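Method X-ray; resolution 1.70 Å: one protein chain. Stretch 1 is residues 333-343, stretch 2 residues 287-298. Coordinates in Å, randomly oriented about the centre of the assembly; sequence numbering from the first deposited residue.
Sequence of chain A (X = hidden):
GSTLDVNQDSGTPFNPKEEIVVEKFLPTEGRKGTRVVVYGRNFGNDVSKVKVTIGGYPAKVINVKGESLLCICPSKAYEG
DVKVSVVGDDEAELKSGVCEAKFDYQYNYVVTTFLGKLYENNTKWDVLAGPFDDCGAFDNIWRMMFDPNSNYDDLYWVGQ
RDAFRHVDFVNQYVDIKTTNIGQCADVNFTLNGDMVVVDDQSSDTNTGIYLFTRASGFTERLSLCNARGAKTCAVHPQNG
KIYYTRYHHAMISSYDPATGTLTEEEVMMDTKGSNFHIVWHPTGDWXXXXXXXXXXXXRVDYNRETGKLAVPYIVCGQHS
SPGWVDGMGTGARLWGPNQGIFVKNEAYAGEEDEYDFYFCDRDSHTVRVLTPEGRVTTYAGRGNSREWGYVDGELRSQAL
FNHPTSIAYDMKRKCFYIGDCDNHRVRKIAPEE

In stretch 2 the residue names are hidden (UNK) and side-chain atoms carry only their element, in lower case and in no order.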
# COMPACT_ATOMS: atom_id res chain seq x y z
N ARG A 333 -10.41 19.83 3.50
CA ARG A 333 -10.99 19.70 2.17
C ARG A 333 -10.29 18.60 1.42
O ARG A 333 -9.04 18.47 1.51
CB ARG A 333 -10.89 21.00 1.40
CG ARG A 333 -11.60 22.18 2.06
CD ARG A 333 -13.11 21.99 1.99
NE ARG A 333 -13.82 23.11 2.59
CZ ARG A 333 -14.22 23.18 3.86
NH1 ARG A 333 -13.94 22.21 4.73
NH2 ARG A 333 -14.86 24.29 4.27
N LEU A 334 -11.09 17.81 0.71
CA LEU A 334 -10.63 16.73 -0.15
C LEU A 334 -10.94 17.09 -1.58
O LEU A 334 -11.75 18.00 -1.84
CB LEU A 334 -11.32 15.42 0.21
CG LEU A 334 -11.31 14.99 1.67
CD1 LEU A 334 -11.89 13.59 1.81
CD2 LEU A 334 -9.96 15.07 2.35
N TRP A 335 -10.31 16.38 -2.51
CA TRP A 335 -10.54 16.62 -3.92
C TRP A 335 -10.46 15.31 -4.70
O TRP A 335 -9.39 14.83 -5.08
CB TRP A 335 -9.58 17.68 -4.48
CG TRP A 335 -10.09 18.32 -5.77
CD1 TRP A 335 -11.17 17.94 -6.50
CD2 TRP A 335 -9.49 19.39 -6.49
NE1 TRP A 335 -11.32 18.75 -7.59
CE2 TRP A 335 -10.29 19.63 -7.63
CE3 TRP A 335 -8.33 20.15 -6.30
CZ2 TRP A 335 -9.98 20.62 -8.57
CZ3 TRP A 335 -8.03 21.14 -7.23
CH2 TRP A 335 -8.85 21.36 -8.34
N GLY A 336 -11.63 14.73 -4.92
CA GLY A 336 -11.74 13.44 -5.59
C GLY A 336 -11.15 12.27 -4.86
O GLY A 336 -10.38 11.50 -5.44
N PRO A 337 -11.54 12.09 -3.58
CA PRO A 337 -11.03 10.94 -2.85
C PRO A 337 -11.55 9.67 -3.52
O PRO A 337 -12.74 9.57 -3.82
CB PRO A 337 -11.64 11.10 -1.47
CG PRO A 337 -12.90 11.89 -1.69
CD PRO A 337 -12.51 12.84 -2.80
N ASN A 338 -10.66 8.74 -3.81
CA ASN A 338 -10.99 7.54 -4.54
C ASN A 338 -10.85 6.31 -3.65
O ASN A 338 -11.69 6.16 -2.75
CB ASN A 338 -10.28 7.48 -5.89
CG ASN A 338 -11.16 8.03 -7.01
OD1 ASN A 338 -11.80 7.25 -7.72
ND2 ASN A 338 -11.28 9.37 -7.12
N GLN A 339 -9.87 5.44 -3.85
CA GLN A 339 -9.77 4.27 -2.99
C GLN A 339 -9.06 4.61 -1.69
O GLN A 339 -8.19 5.48 -1.64
CB GLN A 339 -9.03 3.13 -3.70
CG GLN A 339 -9.07 1.84 -2.93
CD GLN A 339 -8.59 0.64 -3.73
OE1 GLN A 339 -7.85 0.77 -4.70
NE2 GLN A 339 -9.01 -0.57 -3.29
N GLY A 340 -9.51 3.98 -0.62
CA GLY A 340 -8.78 3.97 0.63
C GLY A 340 -8.66 2.62 1.28
O GLY A 340 -9.46 1.73 1.03
N ILE A 341 -7.67 2.49 2.16
CA ILE A 341 -7.42 1.25 2.88
C ILE A 341 -7.02 1.54 4.32
O ILE A 341 -6.46 2.58 4.63
CB ILE A 341 -6.30 0.42 2.23
CG1 ILE A 341 -5.01 1.27 2.09
CG2 ILE A 341 -6.77 -0.12 0.88
CD1 ILE A 341 -3.80 0.44 1.72
N PHE A 342 -7.28 0.57 5.19
CA PHE A 342 -6.86 0.65 6.56
C PHE A 342 -5.49 0.02 6.76
O PHE A 342 -5.24 -1.09 6.29
CB PHE A 342 -7.89 -0.04 7.44
CG PHE A 342 -9.18 0.73 7.54
CD1 PHE A 342 -9.31 1.76 8.45
CD2 PHE A 342 -10.27 0.40 6.76
CE1 PHE A 342 -10.50 2.49 8.56
CE2 PHE A 342 -11.45 1.12 6.86
CZ PHE A 342 -11.58 2.15 7.78
N VAL A 343 -4.62 0.72 7.47
CA VAL A 343 -3.27 0.25 7.72
C VAL A 343 -2.95 0.41 9.20
O VAL A 343 -3.14 1.49 9.79
CB VAL A 343 -2.25 1.02 6.84
CG1 VAL A 343 -0.84 0.57 7.15
CG2 VAL A 343 -2.57 0.83 5.37
N UNK A 287 -17.94 1.19 8.70
CA UNK A 287 -17.28 1.38 7.39
C UNK A 287 -17.15 2.86 7.10
O UNK A 287 -17.95 3.65 7.55
c UNK A 287 -18.10 0.73 6.28
N UNK A 288 -16.16 3.23 6.31
CA UNK A 288 -16.17 4.51 5.64
C UNK A 288 -16.90 4.43 4.31
O UNK A 288 -16.80 3.44 3.58
c UNK A 288 -12.72 6.71 8.81
c UNK A 288 -12.07 5.87 7.94
o UNK A 288 -12.08 7.22 9.91
c UNK A 288 -14.06 5.63 6.60
c UNK A 288 -12.74 5.35 6.85
c UNK A 288 -14.71 6.49 7.48
c UNK A 288 -14.05 7.03 8.59
c UNK A 288 -14.76 5.04 5.39
N UNK A 289 -17.63 5.49 4.01
CA UNK A 289 -18.19 5.74 2.72
C UNK A 289 -17.49 6.95 2.11
O UNK A 289 -17.66 8.10 2.58
c UNK A 289 -20.29 6.10 1.37
c UNK A 289 -21.84 5.54 4.05
c UNK A 289 -19.70 6.05 2.79
c UNK A 289 -20.46 5.05 3.67
N UNK A 290 -16.65 6.68 1.11
CA UNK A 290 -15.96 7.72 0.39
C UNK A 290 -16.87 8.28 -0.69
O UNK A 290 -17.32 7.52 -1.55
c UNK A 290 -14.65 7.24 -0.22
c UNK A 290 -13.75 6.58 0.86
c UNK A 290 -13.92 8.41 -0.86
c UNK A 290 -12.49 5.96 0.29
N UNK A 291 -17.19 9.58 -0.60
CA UNK A 291 -18.02 10.25 -1.60
C UNK A 291 -17.05 10.73 -2.66
O UNK A 291 -16.50 11.83 -2.60
c UNK A 291 -18.79 11.43 -1.00
c UNK A 291 -22.26 11.77 0.52
c UNK A 291 -20.10 10.03 0.67
o UNK A 291 -23.48 10.44 2.10
c UNK A 291 -22.32 10.67 1.36
c UNK A 291 -21.11 12.00 -0.24
c UNK A 291 -21.25 9.78 1.42
c UNK A 291 -20.01 11.14 -0.18
N UNK A 292 -16.77 9.86 -3.64
CA UNK A 292 -15.73 10.15 -4.62
C UNK A 292 -15.96 11.43 -5.40
O UNK A 292 -15.02 12.13 -5.71
c UNK A 292 -15.56 8.99 -5.63
n UNK A 292 -14.51 7.44 -4.05
o UNK A 292 -16.22 6.73 -5.32
c UNK A 292 -15.46 7.62 -4.98
N UNK A 293 -17.21 11.71 -5.74
CA UNK A 293 -17.57 12.88 -6.49
C UNK A 293 -17.94 14.10 -5.67
O UNK A 293 -18.08 15.18 -6.24
N UNK A 294 -18.12 13.95 -4.35
CA UNK A 294 -18.53 15.06 -3.49
C UNK A 294 -17.50 15.47 -2.44
O UNK A 294 -17.75 16.39 -1.64
c UNK A 294 -20.97 14.30 -3.70
c UNK A 294 -19.86 14.76 -2.79
n UNK A 294 -22.98 15.75 -6.54
c UNK A 294 -22.56 14.79 -5.50
c UNK A 294 -21.32 15.29 -4.76
N UNK A 295 -16.34 14.82 -2.46
CA UNK A 295 -15.15 15.36 -1.77
C UNK A 295 -15.27 15.26 -0.26
O UNK A 295 -14.80 16.12 0.46
n UNK A 295 -14.22 16.27 -4.59
c UNK A 295 -15.03 16.95 -3.70
c UNK A 295 -14.89 16.78 -2.23
c UNK A 295 -14.60 16.56 -5.82
n UNK A 295 -15.61 17.41 -5.77
c UNK A 295 -15.90 17.66 -4.45
N UNK A 296 -15.81 14.15 0.22
CA UNK A 296 -15.95 13.96 1.66
C UNK A 296 -16.02 12.48 1.96
O UNK A 296 -16.18 11.64 1.06
c UNK A 296 -17.14 14.74 2.20
s UNK A 296 -18.68 14.34 1.40
N UNK A 297 -15.79 12.16 3.23
CA UNK A 297 -15.84 10.79 3.72
C UNK A 297 -16.83 10.75 4.89
O UNK A 297 -16.76 11.58 5.81
c UNK A 297 -14.45 10.28 4.17
c UNK A 297 -12.01 9.96 3.41
c UNK A 297 -13.44 10.29 3.01
c UNK A 297 -14.58 8.87 4.78
N UNK A 298 -17.74 9.79 4.85
CA UNK A 298 -18.68 9.55 5.92
C UNK A 298 -18.36 8.23 6.58
O UNK A 298 -17.64 7.38 6.02
c UNK A 298 -22.15 10.92 5.45
c UNK A 298 -22.86 12.05 5.07
c UNK A 298 -21.01 12.78 3.75
c UNK A 298 -20.11 9.44 5.37
c UNK A 298 -20.30 11.64 4.14
c UNK A 298 -22.28 12.99 4.22
c UNK A 298 -20.84 10.71 5.00
o UNK A 298 -23.02 14.10 3.83
O HOH W 1 -13.49 11.12 -8.20
O HOH W 2 -13.88 18.68 0.83

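Position 287 has one side-chain carbon, which points away from stretch 1. A lone carbon means Ala-287.

Position 288 carries one carbon and then a six-carbon ring bearing one oxygen. Its CA-to-CB bond points toward stretch 1, and its ring meets the Phe-342 ring. This is Tyr-288. Its CD2 lies 3.5 Å from Phe-342 CZ. The two planes are near parallel, at 12°, but slid apart, so the rings barely overlap.

Position 289 has four carbons, forked at the first, with one arm two carbons long. That pattern is Ile-289. It is out of reach of stretch 1. Its backbone pairs with position 298 in both directions.

Position 290 has the same forked set of four carbons, here directed toward stretch 1. It touches Pro-337 and the backbone from Asn-338 to Gly-340. It is Ile-290. Its CG2 packs 3.6 Å from Pro-337 CB, and its CD1 comes within 3.1 Å of Asn-338 O. A CB modelled on Gly-340 would sit a tight 3.5 Å from Ile-290 CD1.

Position 291 shows one carbon and a six-carbon ring with one oxygen, pointing away. It is Tyr-291. Its backbone O lies 3.7 Å from Pro-337 CG.

Position 292 has two carbons, the second carrying one oxygen and one nitrogen. The end of the side chain reaches the Pro-337 carbonyl. The amide identifies Asn-292, since an acid would end in two oxygens. Its ND2 donates a hydrogen bond to Pro-337 O at 2.8 Å, nearly straight at 165°. The same Pro-337 O also receives a CA-H...O contact from Asn-292 CA at 3.1 Å.

Position 293 has no side-chain atoms and does not touch stretch 1. It is Gly-293.

Position 294 has four carbons in a row ending in nitrogen. The chain starts away from stretch 1 and makes no contact with it. It is Lys-294.

Position 295 has one carbon and a five-membered ring of three carbons and two nitrogens. The ring reaches Gly-336 and Trp-335. It is His-295, with phi at 72°. Gly-336 N donates to His-295 ND1 at 3.0 Å, which makes ND1 the acceptor. The edge of Trp-335 is directed toward the His-295 ring face, with planes at 82°.

Position 296 has one carbon and one sulfur, pointing away. It is Cys-296. Its CA lies 4.1 Å from Leu-334 CD1.

Position 297 has four carbons, forked at the first, with one longer arm. Its end comes near Leu-334. It is Ile-297, with CG1 3.8 Å from Leu-334 CD1.

Position 298 has one carbon and a six-carbon ring with one oxygen, out of reach. It is Tyr-298.

The contact buries 553 Å². The two hydrogen bonds across it each join a side chain of stretch 2 to the backbone of stretch 1. Apolar contacts lie to one side of them: Leu-334 with Ile-297, Pro-337 with Ile-290 and, farthest off, Phe-342 with Tyr-288. Water 1 bridges Asn-292 O and Asn-338 ND2, at 3.1 and 3.0 Å from its oxygen.

Stretch 2 (287-298) AYIIYNGKHCIY
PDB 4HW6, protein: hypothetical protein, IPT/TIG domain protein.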